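Local coordinates for protein deacetylase EF_0837 (Enterococcus faecalis, PDB 2ICS) that deacetylates acetyl-(R)-mandelate with very low efficiency in vitro, as a binuclear zinc enzyme of the metallo-dependent hydrolase superfamily, at residues L200-N214 with K238-N252. Sequence-based numbering, arbitrary orientation.
With ZN (zinc ion), chain C.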
loop_
_atom_site.group_PDB
_atom_site.type_symbol
_atom_site.label_atom_id
_atom_site.label_comp_id
_atom_site.label_asym_id
_atom_site.label_seq_id
_atom_site.Cartn_x
_atom_site.Cartn_y
_atom_site.Cartn_z
ATOM N N LEU A 200 13.507 13.314 -7.001
ATOM C CA LEU A 200 12.369 14.139 -6.623
ATOM C C LEU A 200 12.100 15.228 -7.647
ATOM O O LEU A 200 10.950 15.609 -7.870
ATOM C CB LEU A 200 12.605 14.761 -5.243
ATOM C CG LEU A 200 12.610 13.794 -4.049
ATOM C CD1 LEU A 200 12.996 14.536 -2.785
ATOM C CD2 LEU A 200 11.237 13.178 -3.875
ATOM N N ALA A 201 13.165 15.716 -8.275
ATOM C CA ALA A 201 13.045 16.769 -9.275
ATOM C C ALA A 201 12.233 16.334 -10.495
ATOM O O ALA A 201 11.540 17.146 -11.106
ATOM C CB ALA A 201 14.430 17.226 -9.712
ATOM N N LEU A 202 12.314 15.057 -10.848
ATOM C CA LEU A 202 11.584 14.557 -12.009
ATOM C C LEU A 202 10.159 14.098 -11.707
ATOM O O LEU A 202 9.340 13.955 -12.615
ATOM C CB LEU A 202 12.364 13.420 -12.671
ATOM C CG LEU A 202 13.548 13.815 -13.562
ATOM C CD1 LEU A 202 14.624 14.520 -12.746
ATOM C CD2 LEU A 202 14.112 12.560 -14.219
HETATM N N MSE A 203 9.855 13.872 -10.436
HETATM C CA MSE A 203 8.516 13.428 -10.058
HETATM C C MSE A 203 7.534 14.591 -9.952
HETATM O O MSE A 203 7.911 15.713 -9.619
HETATM C CB MSE A 203 8.573 12.658 -8.736
HETATM C CG MSE A 203 9.412 11.390 -8.823
HETATM SE SE MSE A 203 9.467 10.385 -7.176
HETATM C CE MSE A 203 10.865 11.336 -6.299
ATOM N N GLU A 204 6.269 14.307 -10.234
ATOM C CA GLU A 204 5.228 15.326 -10.190
ATOM C C GLU A 204 4.100 14.920 -9.249
ATOM O O GLU A 204 4.044 13.778 -8.782
ATOM C CB GLU A 204 4.654 15.540 -11.594
ATOM C CG GLU A 204 5.692 15.884 -12.655
ATOM C CD GLU A 204 5.105 15.904 -14.057
ATOM O OE1 GLU A 204 4.623 14.848 -14.520
ATOM O OE2 GLU A 204 5.123 16.976 -14.698
ATOM N N LYS A 205 3.201 15.863 -8.975
ATOM C CA LYS A 205 2.058 15.591 -8.118
ATOM C C LYS A 205 1.383 14.334 -8.652
ATOM O O LYS A 205 1.183 14.202 -9.860
ATOM C CB LYS A 205 1.068 16.755 -8.161
ATOM C CG LYS A 205 -0.195 16.505 -7.351
ATOM C CD LYS A 205 -1.208 17.626 -7.534
ATOM C CE LYS A 205 -2.481 17.343 -6.748
ATOM N NZ LYS A 205 -3.512 18.406 -6.936
ATOM N N GLY A 206 1.044 13.409 -7.758
ATOM C CA GLY A 206 0.398 12.184 -8.192
ATOM C C GLY A 206 1.355 11.009 -8.252
ATOM O O GLY A 206 0.934 9.858 -8.129
ATOM N N ASP A 207 2.639 11.290 -8.466
ATOM C CA ASP A 207 3.637 10.228 -8.509
ATOM C C ASP A 207 3.814 9.772 -7.070
ATOM O O ASP A 207 3.884 10.595 -6.156
ATOM C CB ASP A 207 4.969 10.738 -9.075
ATOM C CG ASP A 207 4.898 11.043 -10.571
ATOM O OD1 ASP A 207 4.128 10.364 -11.287
ATOM O OD2 ASP A 207 5.627 11.952 -11.032
ATOM N N VAL A 208 3.889 8.464 -6.870
ATOM C CA VAL A 208 4.023 7.912 -5.534
ATOM C C VAL A 208 5.461 7.586 -5.168
ATOM O O VAL A 208 6.122 6.794 -5.837
ATOM C CB VAL A 208 3.151 6.632 -5.386
ATOM C CG1 VAL A 208 3.208 6.119 -3.953
ATOM C CG2 VAL A 208 1.704 6.932 -5.789
ATOM N N LEU A 209 5.939 8.211 -4.098
ATOM C CA LEU A 209 7.291 7.990 -3.602
ATOM C C LEU A 209 7.197 6.965 -2.475
ATOM O O LEU A 209 6.744 7.300 -1.381
ATOM C CB LEU A 209 7.860 9.297 -3.047
ATOM C CG LEU A 209 9.255 9.232 -2.429
ATOM C CD1 LEU A 209 10.267 9.145 -3.558
ATOM C CD2 LEU A 209 9.521 10.461 -1.561
ATOM N N THR A 210 7.605 5.722 -2.724
ATOM C CA THR A 210 7.522 4.713 -1.674
ATOM C C THR A 210 8.854 4.641 -0.906
ATOM O O THR A 210 9.879 5.136 -1.386
ATOM C CB THR A 210 7.085 3.334 -2.266
ATOM O OG1 THR A 210 6.637 2.470 -1.211
ATOM C CG2 THR A 210 8.217 2.684 -3.032
ATOM N N HIS A 211 8.826 4.059 0.293
ATOM C CA HIS A 211 10.004 3.976 1.163
ATOM C C HIS A 211 10.344 5.393 1.634
ATOM O O HIS A 211 11.492 5.699 1.965
ATOM C CB HIS A 211 11.224 3.412 0.422
ATOM C CG HIS A 211 11.003 2.068 -0.189
ATOM N ND1 HIS A 211 10.246 1.071 0.387
ATOM C CD2 HIS A 211 11.510 1.534 -1.328
ATOM C CE1 HIS A 211 10.320 -0.008 -0.399
ATOM N NE2 HIS A 211 11.077 0.225 -1.452
ATOM N N CYS A 212 9.334 6.254 1.672
ATOM C CA CYS A 212 9.525 7.653 2.042
ATOM C C CYS A 212 10.291 7.941 3.335
ATOM O O CYS A 212 11.017 8.931 3.403
ATOM C CB CYS A 212 8.173 8.379 2.064
ATOM S SG CYS A 212 7.011 7.856 3.355
ATOM N N PHE A 213 10.131 7.106 4.359
ATOM C CA PHE A 213 10.845 7.339 5.607
ATOM C C PHE A 213 11.992 6.365 5.847
ATOM O O PHE A 213 12.219 5.944 6.979
ATOM C CB PHE A 213 9.886 7.301 6.807
ATOM C CG PHE A 213 8.829 8.383 6.791
ATOM C CD1 PHE A 213 9.060 9.608 6.161
ATOM C CD2 PHE A 213 7.601 8.176 7.417
ATOM C CE1 PHE A 213 8.085 10.608 6.154
ATOM C CE2 PHE A 213 6.620 9.167 7.417
ATOM C CZ PHE A 213 6.858 10.385 6.786
ATOM N N ASN A 214 12.722 6.003 4.793
ATOM C CA ASN A 214 13.846 5.094 4.973
ATOM C C ASN A 214 14.970 5.875 5.655
ATOM O O ASN A 214 15.059 7.097 5.514
ATOM C CB ASN A 214 14.317 4.511 3.632
ATOM C CG ASN A 214 15.004 5.533 2.746
ATOM O OD1 ASN A 214 14.494 5.894 1.677
ATOM N ND2 ASN A 214 16.171 5.997 3.174
ATOM N N LYS A 238 4.714 19.986 -3.313
ATOM C CA LYS A 238 4.149 20.021 -4.660
ATOM C C LYS A 238 3.192 18.872 -4.984
ATOM O O LYS A 238 2.674 18.785 -6.097
ATOM C CB LYS A 238 5.261 20.095 -5.718
ATOM C CG LYS A 238 5.967 18.790 -6.060
ATOM C CD LYS A 238 7.089 19.045 -7.083
ATOM C CE LYS A 238 7.797 17.759 -7.501
ATOM N NZ LYS A 238 8.930 17.986 -8.459
ATOM N N GLY A 239 2.956 17.986 -4.026
ATOM C CA GLY A 239 2.020 16.907 -4.280
ATOM C C GLY A 239 2.554 15.510 -4.519
ATOM O O GLY A 239 1.777 14.618 -4.862
ATOM N N VAL A 240 3.858 15.300 -4.378
ATOM C CA VAL A 240 4.399 13.954 -4.553
ATOM C C VAL A 240 3.858 13.145 -3.368
ATOM O O VAL A 240 4.009 13.548 -2.213
ATOM C CB VAL A 240 5.948 13.949 -4.520
ATOM C CG1 VAL A 240 6.465 12.527 -4.703
ATOM C CG2 VAL A 240 6.499 14.857 -5.621
ATOM N N VAL A 241 3.224 12.012 -3.654
ATOM C CA VAL A 241 2.636 11.175 -2.607
ATOM C C VAL A 241 3.645 10.296 -1.859
ATOM O O VAL A 241 4.241 9.386 -2.431
ATOM C CB VAL A 241 1.529 10.282 -3.204
ATOM C CG1 VAL A 241 0.818 9.502 -2.099
ATOM C CG2 VAL A 241 0.534 11.142 -3.973
ATOM N N PHE A 242 3.829 10.578 -0.572
ATOM C CA PHE A 242 4.757 9.820 0.260
ATOM C C PHE A 242 4.110 8.528 0.764
ATOM O O PHE A 242 3.137 8.556 1.522
ATOM C CB PHE A 242 5.215 10.672 1.445
ATOM C CG PHE A 242 6.275 11.690 1.097
ATOM C CD1 PHE A 242 6.252 12.366 -0.121
ATOM C CD2 PHE A 242 7.285 11.997 2.007
ATOM C CE1 PHE A 242 7.218 13.329 -0.427
ATOM C CE2 PHE A 242 8.255 12.961 1.710
ATOM C CZ PHE A 242 8.221 13.626 0.494
ATOM N N ASP A 243 4.657 7.398 0.329
ATOM C CA ASP A 243 4.143 6.081 0.704
ATOM C C ASP A 243 5.191 5.394 1.580
ATOM O O ASP A 243 6.374 5.406 1.252
ATOM C CB ASP A 243 3.884 5.272 -0.574
ATOM C CG ASP A 243 3.312 3.895 -0.305
ATOM O OD1 ASP A 243 2.123 3.784 0.078
ATOM O OD2 ASP A 243 4.060 2.914 -0.491
ATOM N N ILE A 244 4.756 4.797 2.685
ATOM C CA ILE A 244 5.663 4.119 3.614
ATOM C C ILE A 244 6.486 2.959 3.031
ATOM O O ILE A 244 7.712 2.989 3.084
ATOM C CB ILE A 244 4.900 3.588 4.860
ATOM C CG1 ILE A 244 4.316 4.756 5.663
ATOM C CG2 ILE A 244 5.848 2.781 5.756
ATOM C CD1 ILE A 244 5.362 5.673 6.275
ATOM N N GLY A 245 5.820 1.937 2.493
ATOM C CA GLY A 245 6.535 0.791 1.944
ATOM C C GLY A 245 7.600 0.298 2.916
ATOM O O GLY A 245 8.758 0.138 2.538
ATOM N N HIS A 246 7.199 0.045 4.162
ATOM C CA HIS A 246 8.110 -0.383 5.232
ATOM C C HIS A 246 9.270 -1.261 4.787
ATOM O O HIS A 246 10.431 -0.851 4.864
ATOM C CB HIS A 246 7.341 -1.095 6.347
ATOM C CG HIS A 246 8.141 -1.278 7.603
ATOM N ND1 HIS A 246 9.322 -1.989 7.634
ATOM C CD2 HIS A 246 7.941 -0.827 8.864
ATOM C CE1 HIS A 246 9.816 -1.966 8.861
ATOM N NE2 HIS A 246 8.998 -1.268 9.627
ATOM N N GLY A 247 8.959 -2.475 4.341
ATOM C CA GLY A 247 9.997 -3.372 3.873
ATOM C C GLY A 247 11.048 -3.767 4.897
ATOM O O GLY A 247 11.030 -3.342 6.053
ATOM N N THR A 248 11.974 -4.606 4.459
ATOM C CA THR A 248 13.037 -5.079 5.320
ATOM C C THR A 248 14.005 -3.962 5.697
ATOM O O THR A 248 14.532 -3.951 6.805
ATOM C CB THR A 248 13.812 -6.227 4.637
ATOM O OG1 THR A 248 12.902 -7.293 4.344
ATOM C CG2 THR A 248 14.930 -6.752 5.539
ATOM N N ASP A 249 14.222 -3.008 4.798
ATOM C CA ASP A 249 15.159 -1.927 5.089
ATOM C C ASP A 249 14.697 -0.521 4.744
ATOM O O ASP A 249 15.522 0.379 4.628
ATOM C CB ASP A 249 16.485 -2.189 4.369
ATOM C CG ASP A 249 17.275 -3.324 5.001
ATOM O OD1 ASP A 249 17.599 -3.232 6.212
ATOM O OD2 ASP A 249 17.572 -4.303 4.287
ATOM N N SER A 250 13.395 -0.301 4.622
ATOM C CA SER A 250 12.941 1.022 4.225
ATOM C C SER A 250 12.152 1.902 5.188
ATOM O O SER A 250 11.619 2.936 4.771
ATOM C CB SER A 250 12.185 0.891 2.904
ATOM O OG SER A 250 13.011 0.248 1.946
ATOM N N PHE A 251 12.065 1.518 6.459
ATOM C CA PHE A 251 11.345 2.340 7.432
ATOM C C PHE A 251 12.163 2.584 8.693
ATOM O O PHE A 251 12.558 1.650 9.384
ATOM C CB PHE A 251 10.008 1.711 7.825
ATOM C CG PHE A 251 9.269 2.498 8.873
ATOM C CD1 PHE A 251 8.680 3.717 8.556
ATOM C CD2 PHE A 251 9.220 2.055 10.194
ATOM C CE1 PHE A 251 8.055 4.491 9.538
ATOM C CE2 PHE A 251 8.598 2.820 11.187
ATOM C CZ PHE A 251 8.014 4.043 10.856
ATOM N N ASN A 252 12.382 3.856 9.001
ATOM C CA ASN A 252 13.168 4.254 10.158
ATOM C C ASN A 252 12.317 5.133 11.086
ATOM O O ASN A 252 11.799 6.170 10.667
ATOM C CB ASN A 252 14.422 4.992 9.656
ATOM C CG ASN A 252 15.343 5.448 10.780
ATOM O OD1 ASN A 252 15.039 6.398 11.505
ATOM N ND2 ASN A 252 16.483 4.774 10.919
HETATM ZN ZN ZN C . 11.472 -1.213 -3.055
HETATM O O HOH W 1 9.266 4.451 5.007
HETATM O O HOH W 2 10.308 -2.671 -1.823
#
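H211 offers its ND1 hydrogen to G245 O at 2.8 Å, the oxygen lying in the imidazole plane and using an in-plane lone pair, although the bond is bent to 144°. With ND1 held this way, NE2 faces the zinc ion at 2.2 Å, where H188 and a water are also ligands. S250 OG sits over one face of the ring, offset toward its rim, and T210 CG2 covers the centre of the opposite face, so the imidazole is clamped in its orientation. T210 OG1, turned anti to its own backbone N (chi1 -163°), lies alongside D243 and donates to the anti lone pair of OD2 at 2.7 Å. The same hydroxyl is hydrogen-bonded to H60, a ligand of the other zinc, while S270 also binds D243 OD2. Strands 208-210 and 241-243, which lead into these loops, run parallel, their ladder including D243 N to L209 O at 2.7 Å. On the sheet face that carries L209 and F242, L209 CD2 stands over the F242 ring, 3.9 Å from its centroid in a CH-pi contact. C212 CB approaches that ring obliquely, and I244 CD1 packs against F213 CD2 at 3.5 Å. A water accepts from F213 N and donates to I244 O and S250 O, tying the two loops together beyond the strands. At the other end, extended K238 lets NZ reach both M203 O and L200 O. This is the arrangement of neighbouring parallel strands in an amidohydrolase TIM barrel, in which the C-terminal ends of the strands and the loops after them carry the binuclear zinc site and, here, the adenine pocket.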